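Long-range contact in cleavage stimulation factor 77 (PDB 2UY1), which is a suppressor-of-forked homologue that probably takes part in 3'-end cleavage and polyadenylation of pre-mRNA, possibly binding mRNA: residues V255-A260 and L293-K298. Sequence-based numbering, arbitrary orientation.
Sequences VMDEEA and LNYVLK
The phenol ring of Y295 has E259 across one face and D257 at its edge. Over the face, E259 CA stands 4.1 Å above the ring plane, offset toward the rim, and CB and CG pass over the CE2-CD2 side of that face, the two side chains crossing at about a right angle: CG lies 3.5 Å from Y295 CE2, and the carboxylate plane is turned 34° from the ring. At the edge, D257 OD1 approaches close to the ring plane, and V296 CG2, from the same helix as Y295, also lies in that plane. Outside the two segments, the ring of Y262 meets Y295 with the planes at about 60°.

The hydroxyl shows how one polar atom can serve a loop twice. Y295 OH donates to D257 OD1 at 2.7 Å, although the position of that oxygen is less certain, and it accepts a hydrogen bond from a water 3.0 Å away. The same water donates to E259 OE1 at 2.8 Å, bridging carboxylate and phenol. With CG anti to the backbone N (chi1 -158°) and the chain extended beyond it, E259 runs past the rim of the ring toward V296; there OE2 lies 3.5 Å from V296 CG2 and takes a hydrogen bond from H292.

D257 follows directly on M256, where the chain leaves helix 247-255, and its left-handed backbone conformation turns the loop. Close by, E258 forms a salt bridge with K233 of helix 229-242, which also donates to M256 O; the loop is thus held from two helices. A tyrosine on helix 282-300 packed against the link between helices 247-255 and 260-269 fits the antiparallel helical-hairpin solenoid of HAT repeats, TPR-like units characteristic of the suppressor-of-forked family.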
loop_
_atom_site.group_PDB
_atom_site.type_symbol
_atom_site.label_atom_id
_atom_site.label_comp_id
_atom_site.label_asym_id
_atom_site.label_seq_id
_atom_site.Cartn_x
_atom_site.Cartn_y
_atom_site.Cartn_z
ATOM N N VAL B 255 27.585 -10.243 -16.877
ATOM C CA VAL B 255 28.551 -10.912 -15.979
ATOM C C VAL B 255 29.713 -11.501 -16.812
ATOM O O VAL B 255 30.877 -11.523 -16.376
ATOM C CB VAL B 255 27.838 -12.026 -15.172
ATOM C CG1 VAL B 255 28.810 -13.075 -14.587
ATOM C CG2 VAL B 255 26.950 -11.416 -14.065
ATOM N N MET B 256 29.368 -11.945 -18.014
ATOM C CA MET B 256 30.350 -12.571 -18.926
ATOM C C MET B 256 30.846 -11.641 -20.033
ATOM O O MET B 256 31.561 -12.114 -20.929
ATOM C CB MET B 256 29.734 -13.805 -19.558
ATOM C CG MET B 256 29.072 -14.687 -18.570
ATOM S SD MET B 256 30.305 -15.410 -17.538
ATOM C CE MET B 256 29.325 -16.524 -16.521
ATOM N N ASP B 257 30.481 -10.356 -19.971
ATOM C CA ASP B 257 31.027 -9.288 -20.805
ATOM C C ASP B 257 30.769 -9.495 -22.310
ATOM O O ASP B 257 31.696 -9.444 -23.133
ATOM C CB ASP B 257 32.527 -9.125 -20.523
ATOM C CG ASP B 257 33.105 -7.821 -21.062
ATOM O OD1 ASP B 257 32.319 -6.959 -21.492
ATOM O OD2 ASP B 257 34.362 -7.669 -21.075
ATOM N N GLU B 258 29.494 -9.647 -22.663
ATOM C CA GLU B 258 29.094 -9.889 -24.068
ATOM C C GLU B 258 28.005 -8.910 -24.568
ATOM O O GLU B 258 26.803 -9.276 -24.576
ATOM C CB GLU B 258 28.615 -11.319 -24.217
ATOM C CG GLU B 258 29.686 -12.372 -24.086
ATOM C CD GLU B 258 30.674 -12.402 -25.281
ATOM O OE1 GLU B 258 30.241 -12.132 -26.451
ATOM O OE2 GLU B 258 31.865 -12.693 -25.024
ATOM N N GLU B 259 28.423 -7.708 -25.021
ATOM C CA GLU B 259 27.506 -6.603 -25.416
ATOM C C GLU B 259 26.573 -6.990 -26.551
ATOM O O GLU B 259 25.516 -6.370 -26.750
ATOM C CB GLU B 259 28.295 -5.328 -25.798
ATOM C CG GLU B 259 27.478 -4.049 -25.705
ATOM C CD GLU B 259 28.216 -2.745 -25.962
ATOM O OE1 GLU B 259 29.469 -2.681 -25.922
ATOM O OE2 GLU B 259 27.512 -1.727 -26.169
ATOM N N ALA B 260 26.955 -8.020 -27.312
ATOM C CA ALA B 260 26.184 -8.425 -28.517
ATOM C C ALA B 260 24.787 -8.923 -28.203
ATOM O O ALA B 260 23.880 -8.890 -29.069
ATOM C CB ALA B 260 26.938 -9.498 -29.351
ATOM N N LEU B 293 21.904 -0.169 -21.522
ATOM C CA LEU B 293 22.442 1.070 -20.934
ATOM C C LEU B 293 23.257 0.819 -19.682
ATOM O O LEU B 293 24.311 1.458 -19.501
ATOM C CB LEU B 293 21.336 2.133 -20.619
ATOM C CG LEU B 293 20.718 2.850 -21.833
ATOM C CD1 LEU B 293 19.407 3.519 -21.414
ATOM C CD2 LEU B 293 21.642 3.870 -22.431
ATOM N N ASN B 294 22.754 -0.073 -18.802
ATOM C CA ASN B 294 23.439 -0.437 -17.545
ATOM C C ASN B 294 24.784 -1.052 -17.793
ATOM O O ASN B 294 25.774 -0.730 -17.089
ATOM C CB ASN B 294 22.653 -1.456 -16.695
ATOM C CG ASN B 294 23.412 -1.872 -15.422
ATOM O OD1 ASN B 294 23.641 -1.065 -14.533
ATOM N ND2 ASN B 294 23.794 -3.127 -15.339
ATOM N N TYR B 295 24.802 -1.960 -18.769
ATOM C CA TYR B 295 26.045 -2.595 -19.265
ATOM C C TYR B 295 27.078 -1.529 -19.648
ATOM O O TYR B 295 28.242 -1.561 -19.196
ATOM C CB TYR B 295 25.763 -3.540 -20.462
ATOM C CG TYR B 295 27.046 -4.048 -21.144
ATOM C CD1 TYR B 295 27.572 -5.316 -20.845
ATOM C CD2 TYR B 295 27.788 -3.224 -22.015
ATOM C CE1 TYR B 295 28.770 -5.773 -21.468
ATOM C CE2 TYR B 295 29.038 -3.668 -22.555
ATOM C CZ TYR B 295 29.489 -4.935 -22.305
ATOM O OH TYR B 295 30.686 -5.388 -22.893
ATOM N N VAL B 296 26.648 -0.585 -20.475
ATOM C CA VAL B 296 27.516 0.455 -20.968
ATOM C C VAL B 296 27.985 1.395 -19.883
ATOM O O VAL B 296 29.140 1.755 -19.877
ATOM C CB VAL B 296 26.921 1.202 -22.181
ATOM C CG1 VAL B 296 27.807 2.390 -22.579
ATOM C CG2 VAL B 296 26.781 0.269 -23.345
ATOM N N LEU B 297 27.104 1.801 -18.948
ATOM C CA LEU B 297 27.504 2.590 -17.805
ATOM C C LEU B 297 28.569 1.877 -17.008
ATOM O O LEU B 297 29.536 2.478 -16.522
ATOM C CB LEU B 297 26.277 2.828 -16.870
ATOM C CG LEU B 297 26.450 3.709 -15.632
ATOM C CD1 LEU B 297 26.997 5.121 -15.935
ATOM C CD2 LEU B 297 25.136 3.798 -14.749
ATOM N N LYS B 298 28.379 0.595 -16.786
ATOM C CA LYS B 298 29.356 -0.152 -16.011
ATOM C C LYS B 298 30.707 -0.334 -16.719
ATOM O O LYS B 298 31.759 -0.276 -16.074
ATOM C CB LYS B 298 28.789 -1.507 -15.589
ATOM C CG LYS B 298 27.570 -1.399 -14.619
ATOM C CD LYS B 298 28.017 -1.281 -13.183
ATOM C CE LYS B 298 26.844 -0.934 -12.239
ATOM N NZ LYS B 298 25.900 0.060 -12.817
HETATM O O HOH W 1 31.599 -4.381 -25.521
#